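Local coordinates for probable enoyl-CoA hydratase/isomerase (Mycobacterium abscessus, PDB 3SWX), which probably catalyses the hydration or isomerisation of enoyl-CoA thioesters, as a member of the crotonase-like enoyl-CoA hydratase/isomerase family, at the interface of chains A and B. Sequence-based numbering; all coordinates share one arbitrary frame. Chains: chain A/B, Probable enoyl-CoA hydratase/isomerase.

Contact 1: the interface of chains A and B. Residues chain A 207-208, 262; chain B 140-141, 168-170.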
# COMPACT_ATOMS: atom_id res chain seq x y z
N GLN A 207 4.92 -14.95 22.27
CA GLN A 207 4.65 -13.56 22.63
C GLN A 207 3.34 -13.47 23.44
O GLN A 207 2.62 -14.46 23.57
CB GLN A 207 4.61 -12.69 21.37
CG GLN A 207 5.75 -12.98 20.35
CD GLN A 207 7.13 -12.90 20.99
OE1 GLN A 207 7.41 -11.96 21.73
NE2 GLN A 207 7.99 -13.89 20.71
N ALA A 208 3.06 -12.29 23.99
CA ALA A 208 1.88 -12.08 24.85
C ALA A 208 0.61 -12.15 24.00
O ALA A 208 0.42 -11.33 23.12
CB ALA A 208 1.96 -10.71 25.53
N PHE A 262 4.12 -16.27 29.13
CA PHE A 262 2.87 -15.53 29.17
C PHE A 262 1.71 -16.49 29.29
O PHE A 262 1.80 -17.63 28.86
CB PHE A 262 2.73 -14.69 27.91
CG PHE A 262 3.76 -13.61 27.77
CD1 PHE A 262 3.89 -12.63 28.75
CD2 PHE A 262 4.61 -13.58 26.68
CE1 PHE A 262 4.84 -11.65 28.62
CE2 PHE A 262 5.56 -12.59 26.55
CZ PHE A 262 5.67 -11.62 27.51
N VAL B 140 4.97 -6.71 21.83
CA VAL B 140 4.26 -7.95 22.18
C VAL B 140 5.16 -8.94 22.96
O VAL B 140 4.65 -9.77 23.71
CB VAL B 140 3.62 -8.68 20.98
CG1 VAL B 140 2.59 -7.77 20.30
CG2 VAL B 140 4.70 -9.20 20.01
N ASN B 141 6.47 -8.81 22.81
CA ASN B 141 7.42 -9.58 23.63
C ASN B 141 7.42 -9.12 25.10
O ASN B 141 7.90 -9.83 25.95
CB ASN B 141 8.83 -9.50 23.04
CG ASN B 141 9.84 -10.41 23.76
OD1 ASN B 141 10.74 -9.93 24.46
ND2 ASN B 141 9.70 -11.71 23.58
N LEU B 168 3.95 -9.17 14.81
CA LEU B 168 3.37 -10.27 15.62
C LEU B 168 4.42 -11.14 16.30
O LEU B 168 4.11 -11.83 17.27
CB LEU B 168 2.43 -11.15 14.79
CG LEU B 168 1.21 -10.48 14.11
CD1 LEU B 168 0.37 -11.56 13.44
CD2 LEU B 168 0.36 -9.69 15.10
N THR B 169 5.63 -11.12 15.77
CA THR B 169 6.71 -11.98 16.22
C THR B 169 7.72 -11.30 17.14
O THR B 169 8.44 -11.97 17.87
CB THR B 169 7.51 -12.50 15.02
OG1 THR B 169 8.11 -11.39 14.36
CG2 THR B 169 6.61 -13.29 14.04
N ALA B 170 7.80 -9.97 17.07
CA ALA B 170 8.88 -9.20 17.69
C ALA B 170 10.28 -9.52 17.13
O ALA B 170 11.27 -9.15 17.75
CB ALA B 170 8.86 -9.33 19.23
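A:Gln207 and A:Ala208 dock onto B:Val140 and B:Asn141 in a homomeric, not exactly two-fold interface that joins neighbouring subunits of the deposited trimer, the arrangement expected of crotonase-like enzymes. The short link between helices 193-206 and 209-225 of chain A meets the 3-10 helix 139-142 of chain B. The amide nitrogen of A:Ala208 donates to the carbonyl O of B:Val140 (3.0 Å), a nearly straight bond tilted from the carbonyl plane. Beside it, CG of A:Gln207 sits anti to the carbonyl carbon (chi1 -44°) and the chain bends at chi2, which turns the amide toward B:Asn141. There OE1 accepts ND2 of B:Asn141 at 3.0 Å, on a lone pair in the carbonyl plane, and the two amide planes are 32° apart. The aliphatic stem is used as well: CB of A:Gln207 packs on CG2 of B:Val140 at 3.7 Å. Farther out along this side chain, CD comes within 3.5 Å of the carbonyl O of B:Thr169, in the loop after helix 160-167. A:Phe262 closes the other flank. CB of A:Ala208 covers one face of its ring, while CZ presents the rim, in plane, to the carbonyl O of B:Asn141 at 3.3 Å.

Contact 2: the interface of chains A and B. Residues chain A 179, 182, 184-185; chain B 162, 180.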
# COMPACT_ATOMS: atom_id res chain seq x y z
N HIS A 179 6.31 -12.56 -4.08
CA HIS A 179 7.14 -11.96 -3.05
C HIS A 179 7.45 -10.48 -3.34
O HIS A 179 7.38 -9.65 -2.44
CB HIS A 179 8.43 -12.77 -2.92
CG HIS A 179 9.37 -12.29 -1.86
ND1 HIS A 179 10.61 -11.80 -2.16
CD2 HIS A 179 9.25 -12.24 -0.51
CE1 HIS A 179 11.24 -11.47 -1.04
NE2 HIS A 179 10.43 -11.74 -0.02
N GLY A 182 4.45 -8.25 -2.49
CA GLY A 182 3.99 -8.20 -1.11
C GLY A 182 3.07 -9.31 -0.62
O GLY A 182 2.80 -9.37 0.58
N VAL A 184 3.59 -12.68 -0.70
CA VAL A 184 4.39 -13.68 -0.04
C VAL A 184 5.50 -12.99 0.77
O VAL A 184 6.20 -12.10 0.26
CB VAL A 184 5.00 -14.64 -1.10
CG1 VAL A 184 6.18 -15.47 -0.52
CG2 VAL A 184 3.91 -15.55 -1.67
N GLN A 185 5.66 -13.39 2.02
CA GLN A 185 6.62 -12.73 2.91
C GLN A 185 8.01 -13.32 2.81
O GLN A 185 9.00 -12.64 3.06
CB GLN A 185 6.14 -12.79 4.37
CG GLN A 185 5.18 -11.66 4.75
CD GLN A 185 3.91 -11.65 3.92
OE1 GLN A 185 3.06 -12.54 4.08
NE2 GLN A 185 3.77 -10.67 3.04
N ASN B 162 3.63 -8.27 5.31
CA ASN B 162 4.99 -7.86 5.65
C ASN B 162 5.04 -7.19 7.02
O ASN B 162 5.97 -7.45 7.80
CB ASN B 162 5.63 -6.96 4.56
CG ASN B 162 5.99 -7.73 3.28
OD1 ASN B 162 6.32 -8.90 3.32
ND2 ASN B 162 5.93 -7.05 2.14
N ARG B 180 13.15 -3.01 1.54
CA ARG B 180 12.35 -3.86 0.65
C ARG B 180 10.87 -3.57 0.84
O ARG B 180 10.13 -3.40 -0.13
CB ARG B 180 12.58 -5.34 0.90
CG ARG B 180 12.09 -6.22 -0.27
CD ARG B 180 12.28 -7.71 0.01
NE ARG B 180 11.50 -8.14 1.17
CZ ARG B 180 10.21 -8.48 1.15
NH1 ARG B 180 9.52 -8.45 0.01
NH2 ARG B 180 9.61 -8.85 2.27
O HOH W 1 2.62 -7.46 2.57
O HOH W 2 6.92 -9.50 0.43
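A positive phi (97°) at A:Gly182 marks the turn just after helix 175-180, and its carbonyl and that of A:Val184 point towards the B:Asn162 side. From the same turn, A:Gln185 bends at chi2 and sends NE2 to OD1 of B:Asn162, on helix 160-167 (3.1 Å). The donor stands 71° out of the acceptor's carbonyl plane, away from a lone pair, although OD1 lies in the amide plane of the glutamine. A:His179 and B:Arg180, both from helix 175-180 of their own chains, form a cation-pi stack. CG of A:His179 is anti to its own N (chi1 -178°), which swings the imidazole toward chain B. The guanidinium lies nearly parallel over one ring face, with NH1 3.7 Å from the centroid and NE2 of the histidine over the guanidinium centre. Its positive charge would probably disfavour a second proton on the imidazole. Water 2, in plane at the guanidinium edge, knots the site together: NH1 of B:Arg180 is 2.8 Å away, and the carbonyl O of A:Val184, the carbonyl O of A:His179 and OD1 of B:Asn162 also bind it. Water 1 links the carbonyl O of A:Gly182 (2.8 Å) to the backbone N of B:Asn162 (3.0 Å).

Contact 3: the interface of chains A and B. Residues chain A 211, 214, 238, 241; chain B 143-145.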
# COMPACT_ATOMS: atom_id res chain seq x y z
N GLY A 211 -1.50 -9.04 23.61
CA GLY A 211 -0.73 -8.09 22.78
C GLY A 211 -0.84 -8.41 21.29
O GLY A 211 -1.05 -7.52 20.46
N ALA A 214 -4.42 -7.55 20.29
CA ALA A 214 -4.57 -6.09 20.23
C ALA A 214 -3.96 -5.51 18.94
O ALA A 214 -4.53 -4.60 18.30
CB ALA A 214 -3.92 -5.43 21.49
N VAL A 238 -3.50 0.14 25.38
CA VAL A 238 -2.26 -0.13 26.09
C VAL A 238 -2.47 -0.06 27.60
O VAL A 238 -1.86 -0.83 28.36
CB VAL A 238 -1.08 0.76 25.62
CG1 VAL A 238 -1.03 2.10 26.35
CG2 VAL A 238 0.22 0.00 25.79
N LEU A 241 -3.91 -3.33 28.69
CA LEU A 241 -2.83 -4.32 28.66
C LEU A 241 -1.86 -4.17 29.86
O LEU A 241 -1.37 -5.18 30.37
CB LEU A 241 -2.05 -4.28 27.34
CG LEU A 241 -2.81 -4.72 26.09
CD1 LEU A 241 -1.98 -4.47 24.82
CD2 LEU A 241 -3.22 -6.18 26.18
N GLY B 143 4.58 -7.94 26.75
CA GLY B 143 3.24 -8.01 27.31
C GLY B 143 2.29 -6.92 26.86
O GLY B 143 1.15 -6.88 27.32
N ILE B 144 2.74 -6.01 26.01
CA ILE B 144 1.88 -4.96 25.48
C ILE B 144 1.81 -5.08 23.95
O ILE B 144 1.85 -6.19 23.42
CB ILE B 144 2.31 -3.56 26.00
CG1 ILE B 144 3.77 -3.24 25.63
CG2 ILE B 144 2.13 -3.50 27.53
CD1 ILE B 144 4.14 -1.73 25.66
N TYR B 145 1.66 -3.96 23.24
CA TYR B 145 1.60 -3.97 21.78
C TYR B 145 2.06 -2.60 21.28
O TYR B 145 2.23 -1.67 22.10
CB TYR B 145 0.18 -4.33 21.30
CG TYR B 145 -0.75 -3.14 21.19
CD1 TYR B 145 -1.03 -2.36 22.32
CD2 TYR B 145 -1.35 -2.79 19.98
CE1 TYR B 145 -1.87 -1.25 22.24
CE2 TYR B 145 -2.21 -1.68 19.90
CZ TYR B 145 -2.45 -0.91 21.03
OH TYR B 145 -3.29 0.19 20.98
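The ring of B:Tyr145 is brought against A:Leu241 and A:Ala214 by a chi1 of 86°, which places CG between the backbone N and the carbonyl carbon, while an extended chi2 of 173° carries CD1 of A:Leu241 down to it. The two side chains cross at about a right angle. CD1 of the leucine meets CD1 of the tyrosine at 3.4 Å, coming in off the rim on the side of the ring where A:Ala214 also sits. CB of A:Ala214 stands over that face, offset toward the rim, 3.9 Å from CG of the tyrosine. Beside the CD1-CE1 edge, slightly to the other side of the ring plane, CB of A:Val238 packs on CE1 at 4.0 Å. B:Ile144 also packs here, its CB 4.1 Å from CG2 of A:Val238, the two side chains side by side and pointing the same way. The backbone takes part too: the carbonyl O of B:Ile144 rests 3.3 Å from CA of A:Gly211, where this loop passes close to helix 209-225. Residues 143-145 of chain B thus pack largely through carbon contacts against helices 209-225 and 227-242 of chain A, which probably steadies the loop after the 3-10 helix 139-142 and ties it to the neighbouring subunit.

Contact 1 and contact 3 have C-alpha centres about 9 Å apart and form one continuous patch: the 3-10 helix 139-142 and the loop behind it in chain B run from the link just before helix 209-225 to the side of helix 227-242 in chain A. Contact 2 lies about 21 Å from contact 1 and 25 Å from contact 3. Helix 160-167 of chain B connects the ends, with its start in contact 2 and the loop after it in contact 1. A water-mediated cluster with a cation-pi pair at one end, and hydrogen bonds plus carbon packing at the other, join the subunits at separated points, which may limit rocking.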